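Local coordinates for protein phosphoacetylglucosamine mutase (Aspergillus lentulus, PDB 5O9X) that interconverts N-acetylglucosamine 6-phosphate and N-acetylglucosamine 1-phosphate as a phosphohexomutase, a step that leads to UDP-N-acetylglucosamine, at residues Val46-Thr51 with Thr97-Ala102; Leu212-Ala217 with Pro223-Leu228; Ser315-Leu320 with Gly385-Ser390. The protein carries 1 engineered substitution. All coordinates share one frame; numbering follows the deposited sequence.

Interaction 1. Residues Val46-Thr51 with Thr97-Ala102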
ATOM      1  N   VAL A  46      -1.098   8.905  19.219  1.00 23.48           N
ATOM      2  CA  VAL A  46      -0.082   8.256  18.385  1.00 22.64           C
ATOM      3  C   VAL A  46       1.367   8.733  18.686  1.00 23.29           C
ATOM      4  O   VAL A  46       2.302   7.924  18.614  1.00 22.98           O
ATOM      5  CB  VAL A  46      -0.442   8.379  16.867  1.00 23.50           C
ATOM      6  CG1 VAL A  46       0.700   7.854  16.011  1.00 25.41           C
ATOM      7  CG2 VAL A  46      -1.696   7.543  16.562  1.00 24.36           C
ATOM      8  N   GLY A  47       1.530  10.023  19.021  1.00 25.07           N
ATOM      9  CA  GLY A  47       2.871  10.546  19.376  1.00 22.81           C
ATOM     10  C   GLY A  47       3.365   9.810  20.656  1.00 25.61           C
ATOM     11  O   GLY A  47       4.503   9.376  20.758  1.00 26.66           O
ATOM     12  N   LEU A  48       2.476   9.682  21.616  1.00 25.72           N
ATOM     13  CA  LEU A  48       2.757   8.857  22.825  1.00 27.44           C
ATOM     14  C   LEU A  48       3.160   7.416  22.518  1.00 26.37           C
ATOM     15  O   LEU A  48       4.211   6.948  23.005  1.00 27.40           O
ATOM     16  CB  LEU A  48       1.529   8.942  23.722  1.00 28.23           C
ATOM     17  CG  LEU A  48       1.437  10.134  24.687  1.00 32.86           C
ATOM     18  CD1 LEU A  48       2.007  11.468  24.258  1.00 35.90           C
ATOM     19  CD2 LEU A  48       0.022  10.277  25.207  1.00 32.81           C
ATOM     20  N   LEU A  49       2.379   6.731  21.678  1.00 26.17           N
ATOM     21  CA  LEU A  49       2.687   5.367  21.252  1.00 25.24           C
ATOM     22  C   LEU A  49       4.031   5.231  20.510  1.00 26.25           C
ATOM     23  O   LEU A  49       4.790   4.309  20.803  1.00 26.39           O
ATOM     24  CB  LEU A  49       1.566   4.807  20.404  1.00 28.62           C
ATOM     25  CG  LEU A  49       1.804   3.294  20.245  1.00 33.58           C
ATOM     26  CD1 LEU A  49       1.497   2.514  21.518  1.00 33.00           C
ATOM     27  CD2 LEU A  49       0.996   2.761  19.119  1.00 40.59           C
ATOM     28  N   ALA A  50       4.302   6.147  19.563  1.00 23.56           N
ATOM     29  CA  ALA A  50       5.552   6.141  18.822  1.00 23.68           C
ATOM     30  C   ALA A  50       6.733   6.237  19.800  1.00 22.02           C
ATOM     31  O   ALA A  50       7.752   5.601  19.566  1.00 22.52           O
ATOM     32  CB  ALA A  50       5.625   7.310  17.783  1.00 22.24           C
ATOM     33  N   THR A  51       6.605   7.061  20.820  1.00 24.85           N
ATOM     34  CA  THR A  51       7.696   7.220  21.841  1.00 26.42           C
ATOM     35  C   THR A  51       7.935   5.839  22.550  1.00 27.84           C
ATOM     36  O   THR A  51       9.063   5.345  22.616  1.00 25.70           O
ATOM     37  CB  THR A  51       7.350   8.274  22.916  1.00 28.22           C
ATOM     38  OG1 THR A  51       7.226   9.574  22.336  1.00 27.22           O
ATOM     39  CG2 THR A  51       8.481   8.362  23.997  1.00 25.74           C
ATOM     40  N   THR A  97      -4.898   1.847  20.189  1.00 25.25           N
ATOM     41  CA  THR A  97      -6.333   2.047  20.310  1.00 28.19           C
ATOM     42  C   THR A  97      -6.703   2.366  21.766  1.00 26.76           C
ATOM     43  O   THR A  97      -7.636   3.141  22.028  1.00 26.67           O
ATOM     44  CB  THR A  97      -7.059   0.783  19.808  1.00 29.98           C
ATOM     45  OG1 THR A  97      -6.683   0.545  18.467  1.00 28.52           O
ATOM     46  CG2 THR A  97      -8.571   0.853  19.915  1.00 31.53           C
ATOM     47  N   LYS A  98      -5.917   1.834  22.717  1.00 27.00           N
ATOM     48  CA  LYS A  98      -6.192   2.140  24.132  1.00 26.54           C
ATOM     49  C   LYS A  98      -5.819   3.603  24.383  1.00 27.19           C
ATOM     50  O   LYS A  98      -6.574   4.332  25.006  1.00 29.36           O
ATOM     51  CB  LYS A  98      -5.378   1.181  24.999  1.00 33.37           C
ATOM     52  CG  LYS A  98      -5.562   1.356  26.505  1.00 41.87           C
ATOM     53  CD  LYS A  98      -4.367   0.762  27.256  1.00 49.32           C
ATOM     54  CE  LYS A  98      -4.431  -0.761  27.367  1.00 56.47           C
ATOM     55  NZ  LYS A  98      -5.154  -1.132  28.612  1.00 51.44           N
ATOM     56  N   LEU A  99      -4.662   4.055  23.891  1.00 25.96           N
ATOM     57  CA  LEU A  99      -4.313   5.442  24.088  1.00 29.40           C
ATOM     58  C   LEU A  99      -5.315   6.374  23.397  1.00 30.20           C
ATOM     59  O   LEU A  99      -5.713   7.406  23.963  1.00 27.11           O
ATOM     60  CB  LEU A  99      -2.880   5.761  23.621  1.00 28.87           C
ATOM     61  CG  LEU A  99      -1.727   5.299  24.491  1.00 30.71           C
ATOM     62  CD1 LEU A  99      -0.430   5.261  23.680  1.00 32.77           C
ATOM     63  CD2 LEU A  99      -1.601   6.235  25.710  1.00 33.05           C
ATOM     64  N   ALA A 100      -5.749   5.990  22.200  1.00 31.50           N
ATOM     65  CA  ALA A 100      -6.655   6.867  21.418  1.00 29.43           C
ATOM     66  C   ALA A 100      -8.043   6.954  22.046  1.00 32.66           C
ATOM     67  O   ALA A 100      -8.750   7.953  21.868  1.00 33.61           O
ATOM     68  CB  ALA A 100      -6.757   6.376  19.986  1.00 28.83           C
ATOM     69  N   ASN A 101      -8.451   5.895  22.763  1.00 32.38           N
ATOM     70  CA  ASN A 101      -9.764   5.889  23.420  1.00 32.63           C
ATOM     71  C   ASN A 101      -9.753   6.334  24.911  1.00 37.02           C
ATOM     72  O   ASN A 101     -10.818   6.485  25.520  1.00 34.47           O
ATOM     73  CB  ASN A 101     -10.484   4.554  23.204  1.00 31.24           C
ATOM     74  CG  ASN A 101     -10.865   4.354  21.738  1.00 34.09           C
ATOM     75  OD1 ASN A 101     -10.361   3.450  21.073  1.00 40.80           O
ATOM     76  ND2 ASN A 101     -11.709   5.227  21.218  1.00 26.90           N
ATOM     77  N   ALA A 102      -8.565   6.561  25.468  1.00 38.55           N
ATOM     78  CA  ALA A 102      -8.434   7.064  26.846  1.00 35.93           C
ATOM     79  C   ALA A 102      -9.058   8.449  26.975  1.00 38.61           C
ATOM     80  O   ALA A 102      -8.782   9.333  26.111  1.00 35.69           O
ATOM     81  CB  ALA A 102      -6.979   7.161  27.226  1.00 35.50           C
TER
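The helical turn that presents Leu48 and Leu49 to Leu99 is closed by a short backbone bond, Ala50 N to Val46 O at 2.8 Å, followed one residue on by Thr51 N to Gly47 O. With the main chain of helix 40-56 paired to itself in this way, the side chains it offers helix 91-101 are hydrocarbon, and the contact becomes a worked example of helix packing in which, between these segments, one side chain of helix 91-101 does the touching. That side chain is Leu99. Its branch atom CG stands opposite the carbonyl carbon (chi1 -75°), and from there the methyl CD1 reaches the backbone side of Leu48 and Leu49. CD1 of Leu99 rests 3.7 Å from Leu49 N and 3.9 Å from Leu49 CB, so the methyl lies against the backbone as well as the base of the side chain. Leu49 turns its own CG the other way, anti to the amide nitrogen (chi1 -168°), and its CD1 comes within 4.0 Å of Leu99 CD1, the two side chains crossing at a slant. Leu48 is met more loosely, its CB 4.2 Å from Leu99 CD1. Beyond the pair, Leu49 also packs on Trp92, Tyr95 and Ala96 of the earlier turns of helix 91-101, while Leu99 touches Leu114 of helix 107-118. Val46 and Ala50 take the other side of helix 40-56 to strand 75-81, on Val78 and Leu80. No hydrogen bond or charge pair links the two segments. Between them no directional bond sets the fit, which rests on the shapes of three buried leucines, a single methyl group lying against two consecutive residues in the N-terminal alpha/beta/alpha domain.

Interaction 2. Residues Leu212-Ala217 with Pro223-Leu228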
ATOM      1  N   LEU A 212       4.788   7.023 -21.308  1.00 18.91           N
ATOM      2  CA  LEU A 212       3.980   6.615 -20.182  1.00 15.61           C
ATOM      3  C   LEU A 212       3.295   7.897 -19.630  1.00 16.72           C
ATOM      4  O   LEU A 212       3.992   8.838 -19.274  1.00 19.59           O
ATOM      5  CB  LEU A 212       4.904   5.897 -19.130  1.00 15.11           C
ATOM      6  CG  LEU A 212       4.139   5.633 -17.763  1.00 15.79           C
ATOM      7  CD1 LEU A 212       3.031   4.577 -17.930  1.00 16.44           C
ATOM      8  CD2 LEU A 212       5.109   5.118 -16.734  1.00 15.43           C
ATOM      9  N   THR A 213       1.972   7.934 -19.578  1.00 15.43           N
ATOM     10  CA  THR A 213       1.228   9.104 -19.038  1.00 17.61           C
ATOM     11  C   THR A 213       0.708   8.747 -17.613  1.00 16.24           C
ATOM     12  O   THR A 213      -0.183   7.872 -17.468  1.00 16.27           O
ATOM     13  CB  THR A 213       0.057   9.529 -20.003  1.00 19.08           C
ATOM     14  OG1 THR A 213       0.620   9.712 -21.317  1.00 19.11           O
ATOM     15  CG2 THR A 213      -0.678  10.880 -19.555  1.00 17.94           C
ATOM     16  N   VAL A 214       1.217   9.450 -16.609  1.00 16.24           N
ATOM     17  CA  VAL A 214       1.008   9.058 -15.208  1.00 13.98           C
ATOM     18  C   VAL A 214       0.134  10.128 -14.551  1.00 15.61           C
ATOM     19  O   VAL A 214       0.499  11.346 -14.399  1.00 16.17           O
ATOM     20  CB  VAL A 214       2.349   8.961 -14.383  1.00 16.30           C
ATOM     21  CG1 VAL A 214       2.039   8.499 -12.958  1.00 16.49           C
ATOM     22  CG2 VAL A 214       3.323   7.984 -15.014  1.00 14.63           C
ATOM     23  N   ASP A 215      -1.075   9.701 -14.234  1.00 14.73           N
ATOM     24  CA  ASP A 215      -2.037  10.494 -13.420  1.00 12.84           C
ATOM     25  C   ASP A 215      -1.588  10.426 -11.995  1.00 14.60           C
ATOM     26  O   ASP A 215      -1.584   9.347 -11.379  1.00 13.48           O
ATOM     27  CB  ASP A 215      -3.429   9.882 -13.627  1.00 13.36           C
ATOM     28  CG  ASP A 215      -4.409  10.150 -12.498  1.00 14.28           C
ATOM     29  OD1 ASP A 215      -4.306  11.222 -11.848  1.00 14.28           O
ATOM     30  OD2 ASP A 215      -5.321   9.255 -12.303  1.00 15.02           O
ATOM     31  N   CYS A 216      -1.295  11.587 -11.399  1.00 15.38           N
ATOM     32  CA  CYS A 216      -0.667  11.616 -10.067  1.00 14.68           C
ATOM     33  C   CYS A 216      -1.661  12.071  -8.975  1.00 15.13           C
ATOM     34  O   CYS A 216      -1.256  12.465  -7.819  1.00 16.24           O
ATOM     35  CB  CYS A 216       0.617  12.469 -10.032  1.00 14.73           C
ATOM     36  SG  CYS A 216       1.934  11.783 -11.068  1.00 17.50           S
ATOM     37  N   ALA A 217      -2.939  11.922  -9.312  1.00 14.55           N
ATOM     38  CA  ALA A 217      -4.018  12.039  -8.310  1.00 14.56           C
ATOM     39  C   ALA A 217      -4.085  13.406  -7.634  1.00 14.54           C
ATOM     40  O   ALA A 217      -4.751  13.586  -6.565  1.00 13.91           O
ATOM     41  CB  ALA A 217      -3.906  10.865  -7.243  1.00 14.15           C
ATOM     42  N   PRO A 223       4.727  15.997  -7.747  1.00 15.91           N
ATOM     43  CA  PRO A 223       6.005  16.735  -7.588  1.00 16.45           C
ATOM     44  C   PRO A 223       7.191  15.785  -7.370  1.00 17.09           C
ATOM     45  O   PRO A 223       8.286  16.037  -7.838  1.00 15.84           O
ATOM     46  CB  PRO A 223       5.773  17.609  -6.304  1.00 17.72           C
ATOM     47  CG  PRO A 223       4.243  17.788  -6.306  1.00 19.30           C
ATOM     48  CD  PRO A 223       3.603  16.577  -6.953  1.00 15.61           C
ATOM     49  N   LYS A 224       6.994  14.694  -6.601  1.00 17.52           N
ATOM     50  CA  LYS A 224       8.099  13.797  -6.277  1.00 17.34           C
ATOM     51  C   LYS A 224       8.468  13.002  -7.516  1.00 18.09           C
ATOM     52  O   LYS A 224       9.677  12.730  -7.728  1.00 15.94           O
ATOM     53  CB  LYS A 224       7.782  12.797  -5.161  1.00 15.75           C
ATOM     54  CG  LYS A 224       7.313  13.465  -3.890  1.00 19.94           C
ATOM     55  CD  LYS A 224       8.263  14.569  -3.384  1.00 20.58           C
ATOM     56  CE  LYS A 224       7.820  15.059  -1.980  1.00 22.37           C
ATOM     57  NZ  LYS A 224       8.678  16.159  -1.546  1.00 22.17           N
ATOM     58  N   LEU A 225       7.459  12.599  -8.296  1.00 16.10           N
ATOM     59  CA  LEU A 225       7.836  11.816  -9.506  1.00 16.83           C
ATOM     60  C   LEU A 225       8.613  12.756 -10.464  1.00 19.87           C
ATOM     61  O   LEU A 225       9.569  12.320 -11.101  1.00 18.50           O
ATOM     62  CB  LEU A 225       6.583  11.295 -10.239  1.00 16.73           C
ATOM     63  CG  LEU A 225       6.807  10.615 -11.610  1.00 16.95           C
ATOM     64  CD1 LEU A 225       7.714   9.419 -11.370  1.00 16.34           C
ATOM     65  CD2 LEU A 225       5.421  10.147 -12.021  1.00 17.62           C
ATOM     66  N   ARG A 226       8.146  14.020 -10.643  1.00 17.84           N
ATOM     67  CA  ARG A 226       8.875  15.008 -11.478  1.00 19.27           C
ATOM     68  C   ARG A 226      10.312  15.152 -10.987  1.00 20.29           C
ATOM     69  O   ARG A 226      11.208  15.268 -11.803  1.00 19.39           O
ATOM     70  CB  ARG A 226       8.161  16.378 -11.404  1.00 20.94           C
ATOM     71  CG  ARG A 226       8.898  17.570 -12.107  1.00 25.24           C
ATOM     72  CD  ARG A 226       8.202  18.943 -11.780  1.00 31.62           C
ATOM     73  NE  ARG A 226       6.976  18.650 -12.314  1.00 32.41           N
ATOM     74  CZ  ARG A 226       5.775  18.589 -11.776  1.00 25.78           C
ATOM     75  NH1 ARG A 226       5.359  19.109 -10.618  1.00 28.29           N
ATOM     76  NH2 ARG A 226       4.946  18.050 -12.617  1.00 21.58           N
ATOM     77  N   GLU A 227      10.515  15.188  -9.665  1.00 18.03           N
ATOM     78  CA  GLU A 227      11.857  15.264  -9.092  1.00 18.22           C
ATOM     79  C   GLU A 227      12.718  14.011  -9.400  1.00 20.84           C
ATOM     80  O   GLU A 227      13.875  14.145  -9.799  1.00 19.98           O
ATOM     81  CB  GLU A 227      11.797  15.497  -7.568  1.00 21.50           C
ATOM     82  CG  GLU A 227      13.093  15.957  -6.859  1.00 24.32           C
ATOM     83  CD  GLU A 227      13.759  17.236  -7.394  1.00 24.49           C
ATOM     84  OE1 GLU A 227      13.098  18.076  -8.085  1.00 26.41           O
ATOM     85  OE2 GLU A 227      14.997  17.393  -7.150  1.00 27.28           O
ATOM     86  N   LEU A 228      12.139  12.817  -9.189  1.00 18.76           N
ATOM     87  CA  LEU A 228      12.784  11.560  -9.496  1.00 17.60           C
ATOM     88  C   LEU A 228      13.261  11.564 -10.958  1.00 18.24           C
ATOM     89  O   LEU A 228      14.353  11.086 -11.222  1.00 19.07           O
ATOM     90  CB  LEU A 228      11.811  10.350  -9.256  1.00 17.64           C
ATOM     91  CG  LEU A 228      12.385   9.032  -9.878  1.00 17.64           C
ATOM     92  CD1 LEU A 228      13.652   8.603  -9.135  1.00 16.47           C
ATOM     93  CD2 LEU A 228      11.220   8.006  -9.698  1.00 16.96           C
TER
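In the beta-alpha-beta unit made of strand 212-215, helix 221-231 and strand 240-243, Leu225 of the helix meets Val214 of the first strand and Cys216 just past its end. The contact converges on one atom, Leu225 CD2. It lies 3.9 Å from Val214 CG1, where the methyl ends of the two side chains meet head-on, and 4.0 Å from Cys216 SG. The torsions explain the meeting: Leu225 holds CG anti to its amide nitrogen (chi1 173°), extending the branch out from the helix, whereas the sulfur of Cys216 swings opposite the carbonyl carbon (chi1 -65°).

Between these two residues Asp215 follows the alternation of the strand and points elsewhere. Its OD1 accepts Ala217 N at 3.0 Å with an angle of 159° at the hydrogen, an Asx turn in which the donor approaches from above the carboxylate plane. OD1 is bonded also to Asn244 ND2, and OD2 to Ser282 OG and Gly258 N, so several partners fix the rotation of this buried group where the strand gives way to the loop. Val214 and Cys216 are further covered by Ile240 and Ile242 of strand 240-243 and by Leu283 of strand 279-283. Helix 221-231 links the parallel neighbours 212-215 and 240-243 and packs on the sheet, as in a classic beta-alpha-beta crossover, here within domain II of the phosphohexomutase fold.

Interaction 3. Residues Ser315-Leu320 with Gly385-Ser390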
ATOM      1  N   SER A 315       5.917 -13.742 -13.695  1.00 16.43           N
ATOM      2  CA  SER A 315       6.355 -14.346 -14.966  1.00 18.32           C
ATOM      3  C   SER A 315       7.824 -13.925 -15.246  1.00 18.83           C
ATOM      4  O   SER A 315       8.650 -14.765 -15.583  1.00 19.93           O
ATOM      5  CB  SER A 315       5.445 -13.813 -16.072  1.00 19.40           C
ATOM      6  OG  SER A 315       6.024 -13.933 -17.339  1.00 22.15           O
ATOM      7  N   PHE A 316       8.118 -12.624 -15.195  1.00 19.29           N
ATOM      8  CA  PHE A 316       9.464 -12.136 -15.475  1.00 18.64           C
ATOM      9  C   PHE A 316      10.499 -12.781 -14.536  1.00 20.73           C
ATOM     10  O   PHE A 316      11.509 -13.309 -14.971  1.00 20.63           O
ATOM     11  CB  PHE A 316       9.521 -10.621 -15.313  1.00 19.32           C
ATOM     12  CG  PHE A 316      10.815 -10.023 -15.792  1.00 19.32           C
ATOM     13  CD1 PHE A 316      11.279 -10.303 -17.094  1.00 20.79           C
ATOM     14  CD2 PHE A 316      11.563  -9.215 -14.955  1.00 21.06           C
ATOM     15  CE1 PHE A 316      12.495  -9.745 -17.530  1.00 20.49           C
ATOM     16  CE2 PHE A 316      12.741  -8.611 -15.397  1.00 21.18           C
ATOM     17  CZ  PHE A 316      13.186  -8.877 -16.698  1.00 19.30           C
ATOM     18  N   ILE A 317      10.266 -12.741 -13.242  1.00 19.29           N
ATOM     19  CA  ILE A 317      11.197 -13.315 -12.295  1.00 19.04           C
ATOM     20  C   ILE A 317      11.457 -14.829 -12.515  1.00 21.42           C
ATOM     21  O   ILE A 317      12.612 -15.326 -12.375  1.00 18.55           O
ATOM     22  CB  ILE A 317      10.847 -12.981 -10.805  1.00 19.52           C
ATOM     23  CG1 ILE A 317      10.931 -11.455 -10.600  1.00 21.53           C
ATOM     24  CG2 ILE A 317      11.745 -13.794  -9.809  1.00 20.59           C
ATOM     25  CD1 ILE A 317      10.252 -10.954  -9.297  1.00 21.32           C
ATOM     26  N   GLY A 318      10.391 -15.570 -12.806  1.00 19.93           N
ATOM     27  CA  GLY A 318      10.508 -16.962 -13.153  1.00 20.36           C
ATOM     28  C   GLY A 318      11.337 -17.201 -14.379  1.00 20.71           C
ATOM     29  O   GLY A 318      12.161 -18.129 -14.359  1.00 21.14           O
ATOM     30  N   ASP A 319      11.135 -16.415 -15.444  1.00 16.38           N
ATOM     31  CA  ASP A 319      11.972 -16.547 -16.633  1.00 19.72           C
ATOM     32  C   ASP A 319      13.439 -16.164 -16.318  1.00 18.76           C
ATOM     33  O   ASP A 319      14.356 -16.835 -16.831  1.00 18.89           O
ATOM     34  CB  ASP A 319      11.469 -15.660 -17.790  1.00 21.20           C
ATOM     35  CG  ASP A 319      10.112 -16.112 -18.335  1.00 25.44           C
ATOM     36  OD1 ASP A 319       9.614 -17.258 -18.052  1.00 23.70           O
ATOM     37  OD2 ASP A 319       9.589 -15.315 -19.138  1.00 25.09           O
ATOM     38  N   LEU A 320      13.693 -15.126 -15.514  1.00 15.67           N
ATOM     39  CA  LEU A 320      15.078 -14.778 -15.199  1.00 18.02           C
ATOM     40  C   LEU A 320      15.768 -15.859 -14.352  1.00 21.81           C
ATOM     41  O   LEU A 320      16.916 -16.182 -14.631  1.00 20.32           O
ATOM     42  CB  LEU A 320      15.208 -13.460 -14.397  1.00 17.07           C
ATOM     43  CG  LEU A 320      14.958 -12.178 -15.176  1.00 18.41           C
ATOM     44  CD1 LEU A 320      15.052 -10.964 -14.189  1.00 19.10           C
ATOM     45  CD2 LEU A 320      15.878 -12.003 -16.421  1.00 19.29           C
ATOM     46  N   GLY A 385       1.418  -3.052  -3.617  1.00 17.85           N
ATOM     47  CA  GLY A 385       2.112  -4.295  -3.466  1.00 19.44           C
ATOM     48  C   GLY A 385       3.587  -4.191  -3.856  1.00 20.64           C
ATOM     49  O   GLY A 385       4.103  -3.107  -4.139  1.00 18.54           O
ATOM     50  N   THR A 386       4.261  -5.331  -3.739  1.00 19.70           N
ATOM     51  CA  THR A 386       5.691  -5.379  -3.890  1.00 20.38           C
ATOM     52  C   THR A 386       6.130  -6.837  -4.065  1.00 19.55           C
ATOM     53  O   THR A 386       5.305  -7.748  -4.283  1.00 17.60           O
ATOM     54  CB  THR A 386       6.469  -4.589  -2.775  1.00 22.00           C
ATOM     55  OG1 THR A 386       7.793  -4.387  -3.264  1.00 26.74           O
ATOM     56  CG2 THR A 386       6.515  -5.309  -1.486  1.00 22.41           C
ATOM     57  N   ILE A 387       7.432  -7.056  -3.974  1.00 18.61           N
ATOM     58  CA  ILE A 387       7.968  -8.416  -4.070  1.00 18.57           C
ATOM     59  C   ILE A 387       8.994  -8.484  -2.988  1.00 21.20           C
ATOM     60  O   ILE A 387       9.843  -7.604  -2.860  1.00 24.91           O
ATOM     61  CB  ILE A 387       8.621  -8.729  -5.425  1.00 18.83           C
ATOM     62  CG1 ILE A 387       7.593  -8.627  -6.539  1.00 18.45           C
ATOM     63  CG2 ILE A 387       9.046 -10.222  -5.438  1.00 18.85           C
ATOM     64  CD1 ILE A 387       8.029  -7.789  -7.682  1.00 22.36           C
ATOM     65  N   THR A 388       8.888  -9.517  -2.190  1.00 23.31           N
ATOM     66  CA  THR A 388       9.840  -9.694  -1.088  1.00 26.10           C
ATOM     67  C   THR A 388      10.783 -10.888  -1.442  1.00 25.81           C
ATOM     68  O   THR A 388      10.372 -11.861  -2.045  1.00 26.13           O
ATOM     69  CB  THR A 388       9.071  -9.826   0.236  1.00 27.83           C
ATOM     70  OG1 THR A 388      10.015  -9.953   1.267  1.00 39.52           O
ATOM     71  CG2 THR A 388       8.255 -11.044   0.240  1.00 24.28           C
ATOM     72  N   PHE A 389      12.063 -10.741  -1.135  1.00 29.95           N
ATOM     73  CA  PHE A 389      13.074 -11.805  -1.384  1.00 28.44           C
ATOM     74  C   PHE A 389      13.585 -12.224  -0.028  1.00 28.52           C
ATOM     75  O   PHE A 389      14.016 -11.374   0.751  1.00 27.55           O
ATOM     76  CB  PHE A 389      14.219 -11.248  -2.209  1.00 28.88           C
ATOM     77  CG  PHE A 389      13.812 -10.875  -3.609  1.00 28.60           C
ATOM     78  CD1 PHE A 389      13.897 -11.826  -4.648  1.00 30.63           C
ATOM     79  CD2 PHE A 389      13.318  -9.590  -3.875  1.00 31.11           C
ATOM     80  CE1 PHE A 389      13.522 -11.492  -5.950  1.00 31.11           C
ATOM     81  CE2 PHE A 389      12.902  -9.250  -5.169  1.00 35.76           C
ATOM     82  CZ  PHE A 389      13.026 -10.202  -6.199  1.00 28.04           C
ATOM     83  N   SER A 390      13.464 -13.494   0.255  1.00 28.09           N
ATOM     84  CA  SER A 390      13.979 -14.047   1.549  1.00 32.11           C
ATOM     85  C   SER A 390      15.505 -13.923   1.702  1.00 35.56           C
ATOM     86  O   SER A 390      16.233 -13.689   0.710  1.00 27.57           O
ATOM     87  CB  SER A 390      13.642 -15.510   1.682  1.00 27.80           C
ATOM     88  OG  SER A 390      14.433 -16.351   0.823  1.00 31.79           O
TER
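Ile387 and Phe389, two residues apart on strand 385-389, both meet the end of Ile317 on helix 306-324, and the strand can be read from its start as an example of alternation put to use. Gly385 opens it with a positive phi of 157°, a conformation in which a beta carbon would press on the carbonyl oxygen of the preceding residue. Thr386 turns from the helix, and its OG1 is hydrogen-bonded to the backbone oxygen of Asn422. Ile387 then faces the helix. Its CG2 lies 4.1 Å from Ile317 CD1, and its own CD1 stands 4.2 Å from that same methyl, so the isoleucines meet at their ends and both branches of Ile387 share one partner. Ile317 supplies that partner by extension: CG1 sits opposite the carbonyl carbon (chi1 -63°) and CD1 continues outward (chi2 165°), projecting the methyl well beyond the helix surface. Thr388 again turns from the helix, touching Met371 and Tyr378. Phe389 sets off at an angle to the helix, yet the far end of its ring comes round, leaving CZ 4.2 Å from Ile317 CD1. Ser390 ends the walk as N-cap of helix 391-399, its OG bonded to Ala393 N. Backbone bonds from Thr386 to Tyr378 and from Thr388 to Gly376 join the strand antiparallel to strand 375-379, while Gln423 makes weak bonds to Ile387 O and Phe389 N. Strand 385-389 is an outermost strand of its four-stranded sheet; helix 306-324 packs against the side bearing Ile387 and Phe389, with Leu434 of helix 428-442 against Ile387 and Leu417 of helix 405-420 against Phe389.

In the fold
All three contacts are buried and apolar, and none has a hydrogen bond across it, yet they join different elements. Interaction 1 pairs two helices, whereas interactions 2 and 3 each set a helix on a sheet. Interaction 2 links neighbours in sequence within one crossover; interaction 3 brings together parts separated by 64 residues, at an edge strand. A sulfur enters only interaction 2, and an aromatic ring only interaction 3. They belong to domains I, II and III of the enzyme, in that order, and hold no element in common. Interactions 1 and 3 lie on opposite sides of the chain's centre, their own centres about 37 Å apart; those of interactions 2 and 3 are about 25 Å apart.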